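Local coordinates for antifreeze protein (Uncultured bacterium, PDB 6EIO), which binds ice, probably acting as an antifreeze at the surface of ice crystals to restrain their growth, at residues 133-138 with 174-179; 180-185 with 192-197. All coordinates share one frame; numbering follows the deposited sequence. Where two conformers were deposited one is given.

Interaction 1 of 2, residues 133-138 with 174-179; sequences GDVTFD and IYWQVS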
ATOM      1  N   GLY A 133      -5.661 -17.755  -4.487  0.60 18.45           N
ATOM      2  CA  GLY A 133      -5.638 -17.633  -3.060  0.60 13.66           C
ATOM      3  C   GLY A 133      -5.162 -16.309  -2.483  0.60  9.83           C
ATOM      4  O   GLY A 133      -4.758 -15.334  -3.142  0.60 10.94           O
ATOM      5  N   ASP A 134      -5.236 -16.315  -1.171  1.00  7.70           N
ATOM      6  CA  ASP A 134      -5.093 -15.097  -0.391  1.00  6.52           C
ATOM      7  C   ASP A 134      -3.731 -15.101   0.287  1.00  6.26           C
ATOM      8  O   ASP A 134      -3.154 -16.155   0.519  1.00  7.77           O
ATOM      9  CB  ASP A 134      -6.183 -15.029   0.669  1.00  6.70           C
ATOM     10  CG  ASP A 134      -7.569 -15.107   0.063  1.00  7.36           C
ATOM     11  OD1 ASP A 134      -7.802 -14.423  -0.949  1.00  7.85           O
ATOM     12  OD2 ASP A 134      -8.414 -15.861   0.603  1.00 10.02           O
ATOM     13  N   VAL A 135      -3.207 -13.928   0.619  1.00  5.97           N
ATOM     14  CA  VAL A 135      -1.976 -13.840   1.391  0.55  5.61           C
ATOM     15  C   VAL A 135      -2.335 -13.405   2.805  1.00  5.54           C
ATOM     16  O   VAL A 135      -3.137 -12.488   2.994  1.00  6.57           O
ATOM     17  CB  VAL A 135      -0.923 -12.931   0.717  0.55  5.83           C
ATOM     18  CG1 VAL A 135      -1.425 -11.468   0.586  0.55  5.01           C
ATOM     19  CG2 VAL A 135       0.423 -13.025   1.470  0.55  7.60           C
ATOM     20  N   THR A 136      -1.748 -14.077   3.793  1.00  5.36           N
ATOM     21  CA  THR A 136      -2.022 -13.791   5.195  1.00  5.27           C
ATOM     22  C   THR A 136      -0.772 -13.241   5.859  1.00  5.41           C
ATOM     23  O   THR A 136       0.301 -13.835   5.750  1.00  7.03           O
ATOM     24  CB  THR A 136      -2.486 -15.058   5.920  1.00  6.06           C
ATOM     25  OG1 THR A 136      -3.683 -15.532   5.308  1.00  6.68           O
ATOM     26  CG2 THR A 136      -2.770 -14.789   7.377  1.00  7.22           C
ATOM     27  N   PHE A 137      -0.922 -12.112   6.539  1.00  4.82           N
ATOM     28  CA  PHE A 137       0.120 -11.573   7.404  1.00  5.03           C
ATOM     29  C   PHE A 137      -0.218 -11.990   8.826  1.00  4.69           C
ATOM     30  O   PHE A 137      -1.311 -11.694   9.309  1.00  5.55           O
ATOM     31  CB  PHE A 137       0.174 -10.053   7.276  1.00  5.35           C
ATOM     32  CG  PHE A 137       0.732  -9.623   5.947  1.00  5.43           C
ATOM     33  CD1 PHE A 137      -0.058  -9.534   4.815  1.00  6.22           C
ATOM     34  CD2 PHE A 137       2.062  -9.320   5.825  1.00  7.90           C
ATOM     35  CE1 PHE A 137       0.503  -9.191   3.601  1.00  6.50           C
ATOM     36  CE2 PHE A 137       2.605  -8.952   4.617  1.00  9.17           C
ATOM     37  CZ  PHE A 137       1.826  -8.892   3.494  1.00  7.29           C
ATOM     38  N   ASP A 138       0.706 -12.704   9.470  1.00  5.15           N
ATOM     39  CA  ASP A 138       0.460 -13.297  10.778  1.00  4.96           C
ATOM     40  C   ASP A 138       1.512 -12.759  11.740  1.00  5.16           C
ATOM     41  O   ASP A 138       2.708 -12.998  11.564  1.00  5.71           O
ATOM     42  CB  ASP A 138       0.493 -14.821  10.670  1.00  5.26           C
ATOM     43  CG  ASP A 138      -0.040 -15.539  11.897  1.00  5.51           C
ATOM     44  OD1 ASP A 138       0.196 -15.048  13.031  1.00  5.83           O
ATOM     45  OD2 ASP A 138      -0.673 -16.612  11.694  1.00  6.51           O
ATOM     46  N   ILE A 174       2.018  -2.853   7.716  1.00  4.97           N
ATOM     47  CA  ILE A 174       2.373  -3.578   6.506  1.00  5.12           C
ATOM     48  C   ILE A 174       2.700  -2.547   5.424  1.00  4.87           C
ATOM     49  O   ILE A 174       1.902  -1.636   5.175  1.00  5.09           O
ATOM     50  CB  ILE A 174       1.216  -4.488   6.046  1.00  5.25           C
ATOM     51  CG1 ILE A 174       0.895  -5.538   7.111  1.00  5.76           C
ATOM     52  CG2 ILE A 174       1.548  -5.137   4.693  1.00  6.28           C
ATOM     53  CD1 ILE A 174      -0.428  -6.238   6.876  1.00  7.42           C
ATOM     54  N   TYR A 175       3.853  -2.714   4.777  1.00  5.01           N
ATOM     55  CA  TYR A 175       4.323  -1.777   3.768  1.00  4.99           C
ATOM     56  C   TYR A 175       4.768  -2.541   2.533  1.00  5.12           C
ATOM     57  O   TYR A 175       5.527  -3.518   2.638  1.00  6.90           O
ATOM     58  CB  TYR A 175       5.502  -0.990   4.298  1.00  5.75           C
ATOM     59  CG  TYR A 175       5.256  -0.285   5.605  1.00  6.00           C
ATOM     60  CD1 TYR A 175       5.495  -0.937   6.805  1.00  7.41           C
ATOM     61  CD2 TYR A 175       4.809   1.027   5.646  1.00  6.32           C
ATOM     62  CE1 TYR A 175       5.331  -0.299   8.008  1.00  7.18           C
ATOM     63  CE2 TYR A 175       4.631   1.679   6.847  1.00  6.94           C
ATOM     64  CZ  TYR A 175       4.924   1.007   8.034  1.00  7.18           C
ATOM     65  OH  TYR A 175       4.844   1.617   9.262  1.00  8.76           O
ATOM     66  N   TRP A 176       4.343  -2.056   1.371  1.00  4.92           N
ATOM     67  CA  TRP A 176       4.682  -2.621   0.072  1.00  4.99           C
ATOM     68  C   TRP A 176       5.414  -1.534  -0.712  1.00  4.94           C
ATOM     69  O   TRP A 176       4.799  -0.535  -1.101  1.00  6.23           O
ATOM     70  CB  TRP A 176       3.428  -3.029  -0.709  1.00  5.03           C
ATOM     71  CG  TRP A 176       2.418  -3.853   0.018  1.00  5.05           C
ATOM     72  CD1 TRP A 176       1.449  -3.394   0.874  1.00  4.93           C
ATOM     73  CD2 TRP A 176       2.192  -5.275  -0.098  1.00  4.88           C
ATOM     74  NE1 TRP A 176       0.671  -4.429   1.323  1.00  4.95           N
ATOM     75  CE2 TRP A 176       1.094  -5.588   0.734  1.00  4.85           C
ATOM     76  CE3 TRP A 176       2.785  -6.303  -0.841  1.00  5.80           C
ATOM     77  CZ2 TRP A 176       0.580  -6.878   0.829  1.00  5.48           C
ATOM     78  CZ3 TRP A 176       2.273  -7.592  -0.732  1.00  6.43           C
ATOM     79  CH2 TRP A 176       1.190  -7.866   0.097  1.00  5.91           C
ATOM     80  N   GLN A 177       6.713  -1.721  -0.946  1.00  4.73           N
ATOM     81  CA  GLN A 177       7.506  -0.793  -1.735  1.00  5.07           C
ATOM     82  C   GLN A 177       7.580  -1.355  -3.154  1.00  5.03           C
ATOM     83  O   GLN A 177       8.097  -2.457  -3.364  1.00  6.04           O
ATOM     84  CB  GLN A 177       8.899  -0.650  -1.098  1.00  5.78           C
ATOM     85  CG  GLN A 177       9.851   0.208  -1.919  1.00  7.32           C
ATOM     86  CD  GLN A 177      10.629  -0.575  -2.949  1.00  6.74           C
ATOM     87  OE1 GLN A 177      11.137  -1.671  -2.674  1.00  8.17           O
ATOM     88  NE2 GLN A 177      10.714  -0.023  -4.155  1.00  7.82           N
ATOM     89  N   VAL A 178       7.037  -0.604  -4.111  1.00  5.11           N
ATOM     90  CA  VAL A 178       6.831  -1.084  -5.467  1.00  5.15           C
ATOM     91  C   VAL A 178       7.681  -0.232  -6.409  1.00  5.26           C
ATOM     92  O   VAL A 178       7.457   0.978  -6.545  1.00  5.26           O
ATOM     93  CB  VAL A 178       5.342  -1.023  -5.835  1.00  5.50           C
ATOM     94  CG1 VAL A 178       5.126  -1.437  -7.293  1.00  6.81           C
ATOM     95  CG2 VAL A 178       4.512  -1.872  -4.890  1.00  6.07           C
ATOM     96  N   SER A 179       8.655  -0.866  -7.081  1.00  5.68           N
ATOM     97  CA  SER A 179       9.608  -0.102  -7.873  1.00  6.11           C
ATOM     98  C   SER A 179       9.050   0.344  -9.215  1.00  5.96           C
ATOM     99  O   SER A 179       9.641   1.222  -9.852  1.00  7.37           O
ATOM    100  CB  SER A 179      10.892  -0.901  -8.078  1.00  7.73           C
ATOM    101  OG  SER A 179      11.527  -1.211  -6.851  1.00  9.81           O
TER
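F137 meets I174 and W176 in the apolar interior of a beta-solenoid, the discontinuous beta-helix of the ice-binding-like family. The strands 135-138 and 174-178 lie on different faces of the solenoid. Their axes stay 10.9 Å apart at closest approach, and no hydrogen bond joins the segments. Side chains bridge the gap. The CB of F137 points toward 174-178, and CG lies beside the backbone N (chi1 -71°). I174 lies over one face of this ring. Its CD1 makes a CH-pi contact, 4.1 Å from the centroid of the F137 ring. CG2 of I174 covers the same ring nearer its rim. The W176 side chain runs against that of F137, bringing the benzene end of its indole to the ring. W176 CZ2 is 3.6 Å from F137 CZ. The F137 ring and the six-membered ring of W176 are turned 81° against each other. Further out, F147 meets the F137 ring edge-to-face, and V163 and I149 also touch the F137 side chain. With an alanine here, the ring would be gone; a gap would probably open beneath I174 CD1, and the indole end of W176 would lose a neighbour that limits its movement. The indole has a polar tie of its own: W176 NE1 donates a hydrogen bond to the carbonyl O of K191. V135 adds a lighter contact, with CG1 near the indole plane at its edge, 4.5 Å from W176 CH2.

Interaction 2 of 2, residues 180-185 with 192-197; sequences SSASFG and GTVIAL
V194 sends its two methyl groups to two different partners on segment 180-185. CG1 is anti to the backbone N, chi1 179°, and comes 4.4 Å from A182 CB. V194 CG2 approaches the far end of the phenylalanine ring, 4.2 Å from F184 CZ. These are loose apolar contacts between inward-pointing side chains. At the other end of the contact the backbone does the touching. The carbonyl O of S180 lies 3.7 Å from A196 CB. The same O of S180 is 3.5 Å from L197 N, and the two do not form a hydrogen bond. Here the chains come nearest, with S180 CA and L197 CA 5.4 Å apart. The strands 182-184 and 193-196 belong to different faces of the beta-solenoid and to successive coils, with strand 189-191 between them in the chain. The chain turns a corner at G192, whose phi of 106° suits glycine. Around this first shell, F184 meets the rings of F190 and F202, and V194 is packed on V178 and I200. Backbone hydrogen bonds of A182 with S199 and T201 hold its strand beside 200-202, and S180 is tied in the same way to S153 and E198. On the outer side of strand 193-196, I195 rests on A93 and Y94 of helix 81-99.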
ATOM      1  N   SER A 180       7.939  -0.240  -9.658  1.00  6.19           N
ATOM      2  CA  SER A 180       7.268   0.267 -10.851  0.51  6.27           C
ATOM      3  C   SER A 180       5.830   0.602 -10.482  1.00  6.01           C
ATOM      4  O   SER A 180       5.617   1.604  -9.791  1.00  6.89           O
ATOM      5  CB  SER A 180       7.482  -0.610 -12.076  0.51  7.21           C
ATOM      6  OG  SER A 180       6.922  -1.859 -11.816  0.51  6.95           O
ATOM      7  N   SER A 181       4.840  -0.192 -10.914  1.00  5.94           N
ATOM      8  CA  SER A 181       3.433   0.094 -10.707  1.00  5.73           C
ATOM      9  C   SER A 181       2.722  -1.092 -10.064  1.00  5.31           C
ATOM     10  O   SER A 181       3.215  -2.224 -10.060  1.00  5.69           O
ATOM     11  CB  SER A 181       2.756   0.423 -12.033  1.00  6.85           C
ATOM     12  OG  SER A 181       3.209   1.673 -12.535  1.00  7.94           O
ATOM     13  N   ALA A 182       1.537  -0.801  -9.528  1.00  5.61           N
ATOM     14  CA  ALA A 182       0.678  -1.811  -8.934  1.00  5.66           C
ATOM     15  C   ALA A 182      -0.696  -1.793  -9.592  1.00  5.55           C
ATOM     16  O   ALA A 182      -1.210  -0.729  -9.951  1.00  6.14           O
ATOM     17  CB  ALA A 182       0.518  -1.585  -7.432  1.00  6.12           C
ATOM     18  N   SER A 183      -1.295  -2.981  -9.725  1.00  5.30           N
ATOM     19  CA  SER A 183      -2.635  -3.094 -10.291  0.52  5.82           C
ATOM     20  C   SER A 183      -3.417  -4.162  -9.536  1.00  5.34           C
ATOM     21  O   SER A 183      -3.020  -5.329  -9.461  1.00  6.75           O
ATOM     22  CB  SER A 183      -2.580  -3.389 -11.790  0.52  8.14           C
ATOM     23  OG  SER A 183      -3.787  -3.019 -12.452  0.52  8.99           O
ATOM     24  N   PHE A 184      -4.557  -3.743  -8.997  1.00  5.06           N
ATOM     25  CA  PHE A 184      -5.394  -4.581  -8.159  1.00  5.18           C
ATOM     26  C   PHE A 184      -6.673  -4.952  -8.900  1.00  5.18           C
ATOM     27  O   PHE A 184      -7.459  -4.085  -9.291  1.00  6.32           O
ATOM     28  CB  PHE A 184      -5.682  -3.867  -6.837  1.00  5.52           C
ATOM     29  CG  PHE A 184      -4.413  -3.532  -6.105  1.00  5.30           C
ATOM     30  CD1 PHE A 184      -3.674  -4.551  -5.513  1.00  6.29           C
ATOM     31  CD2 PHE A 184      -3.909  -2.239  -6.075  1.00  5.76           C
ATOM     32  CE1 PHE A 184      -2.475  -4.272  -4.888  1.00  6.63           C
ATOM     33  CE2 PHE A 184      -2.708  -1.958  -5.432  1.00  6.43           C
ATOM     34  CZ  PHE A 184      -1.992  -2.977  -4.841  1.00  5.91           C
ATOM     35  N   GLY A 185      -6.878  -6.254  -9.087  1.00  5.08           N
ATOM     36  CA  GLY A 185      -8.018  -6.713  -9.849  1.00  5.52           C
ATOM     37  C   GLY A 185      -9.338  -6.458  -9.148  1.00  4.99           C
ATOM     38  O   GLY A 185      -9.401  -6.197  -7.947  1.00  5.59           O
ATOM     39  N   GLY A 192      -2.632  -2.458   3.734  1.00  4.33           N
ATOM     40  CA  GLY A 192      -1.299  -1.941   3.952  1.00  4.48           C
ATOM     41  C   GLY A 192      -1.043  -0.665   3.157  1.00  4.26           C
ATOM     42  O   GLY A 192      -1.881  -0.163   2.409  1.00  4.74           O
ATOM     43  N   THR A 193       0.175  -0.145   3.337  1.00  4.32           N
ATOM     44  CA  THR A 193       0.615   1.062   2.658  1.00  4.47           C
ATOM     45  C   THR A 193       1.410   0.667   1.426  1.00  4.40           C
ATOM     46  O   THR A 193       2.473   0.046   1.548  1.00  5.19           O
ATOM     47  CB  THR A 193       1.439   1.932   3.612  1.00  4.79           C
ATOM     48  OG1 THR A 193       0.599   2.420   4.645  1.00  5.43           O
ATOM     49  CG2 THR A 193       2.040   3.118   2.887  1.00  5.87           C
ATOM     50  N   VAL A 194       0.889   1.019   0.260  1.00  4.41           N
ATOM     51  CA  VAL A 194       1.530   0.743  -1.028  1.00  4.57           C
ATOM     52  C   VAL A 194       2.231   2.025  -1.469  1.00  4.64           C
ATOM     53  O   VAL A 194       1.569   3.050  -1.646  1.00  5.76           O
ATOM     54  CB  VAL A 194       0.491   0.295  -2.075  1.00  5.17           C
ATOM     55  CG1 VAL A 194       1.177   0.037  -3.404  1.00  6.52           C
ATOM     56  CG2 VAL A 194      -0.256  -0.938  -1.591  1.00  6.04           C
ATOM     57  N   ILE A 195       3.550   1.972  -1.623  1.00  4.75           N
ATOM     58  CA  ILE A 195       4.328   3.121  -2.068  1.00  5.06           C
ATOM     59  C   ILE A 195       4.962   2.736  -3.393  1.00  5.13           C
ATOM     60  O   ILE A 195       5.905   1.936  -3.413  1.00  5.64           O
ATOM     61  CB  ILE A 195       5.393   3.568  -1.066  1.00  6.88           C
ATOM     62  CG1 ILE A 195       4.875   3.553   0.372  1.00  8.37           C
ATOM     63  CG2 ILE A 195       5.882   4.953  -1.476  1.00  9.24           C
ATOM     64  CD1 ILE A 195       5.915   3.949   1.392  1.00 14.32           C
ATOM     65  N   ALA A 196       4.424   3.268  -4.486  1.00  5.32           N
ATOM     66  CA  ALA A 196       4.868   2.916  -5.825  1.00  5.27           C
ATOM     67  C   ALA A 196       5.643   4.071  -6.443  1.00  5.25           C
ATOM     68  O   ALA A 196       5.277   5.246  -6.288  1.00  6.11           O
ATOM     69  CB  ALA A 196       3.701   2.574  -6.740  1.00  6.73           C
ATOM     70  N   LEU A 197       6.700   3.741  -7.187  1.00  5.51           N
ATOM     71  CA  LEU A 197       7.430   4.783  -7.894  1.00  5.52           C
ATOM     72  C   LEU A 197       6.569   5.422  -8.974  1.00  5.61           C
ATOM     73  O   LEU A 197       6.629   6.643  -9.189  1.00  6.16           O
ATOM     74  CB  LEU A 197       8.696   4.189  -8.511  1.00  6.72           C
ATOM     75  CG  LEU A 197       9.613   5.198  -9.214  1.00  7.87           C
ATOM     76  CD1 LEU A 197      10.137   6.234  -8.224  1.00 10.22           C
ATOM     77  CD2 LEU A 197      10.754   4.482  -9.885  1.00 11.24           C
TER

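Interaction 1 closes before interaction 2 opens, and segment 174-179 runs directly into 180-185. Their centres are 10 Å apart. The two contacts share one face of the beta-solenoid, where strands 174-178 and 193-196 are parallel neighbours. Probable hydrogen bonds join them there: W176 N to T193 O and W176 O to I195 N, each 2.8 Å. Inside, W176 CD1 packs against V194 CG2 at 3.9 Å, so the apolar filling continues from one contact to the other. Strands 135-138 and 182-184 lie on the two remaining faces. Together the interactions thus tie all three faces to one interior, a framework consistent with a protein reported to meet ice with two faces.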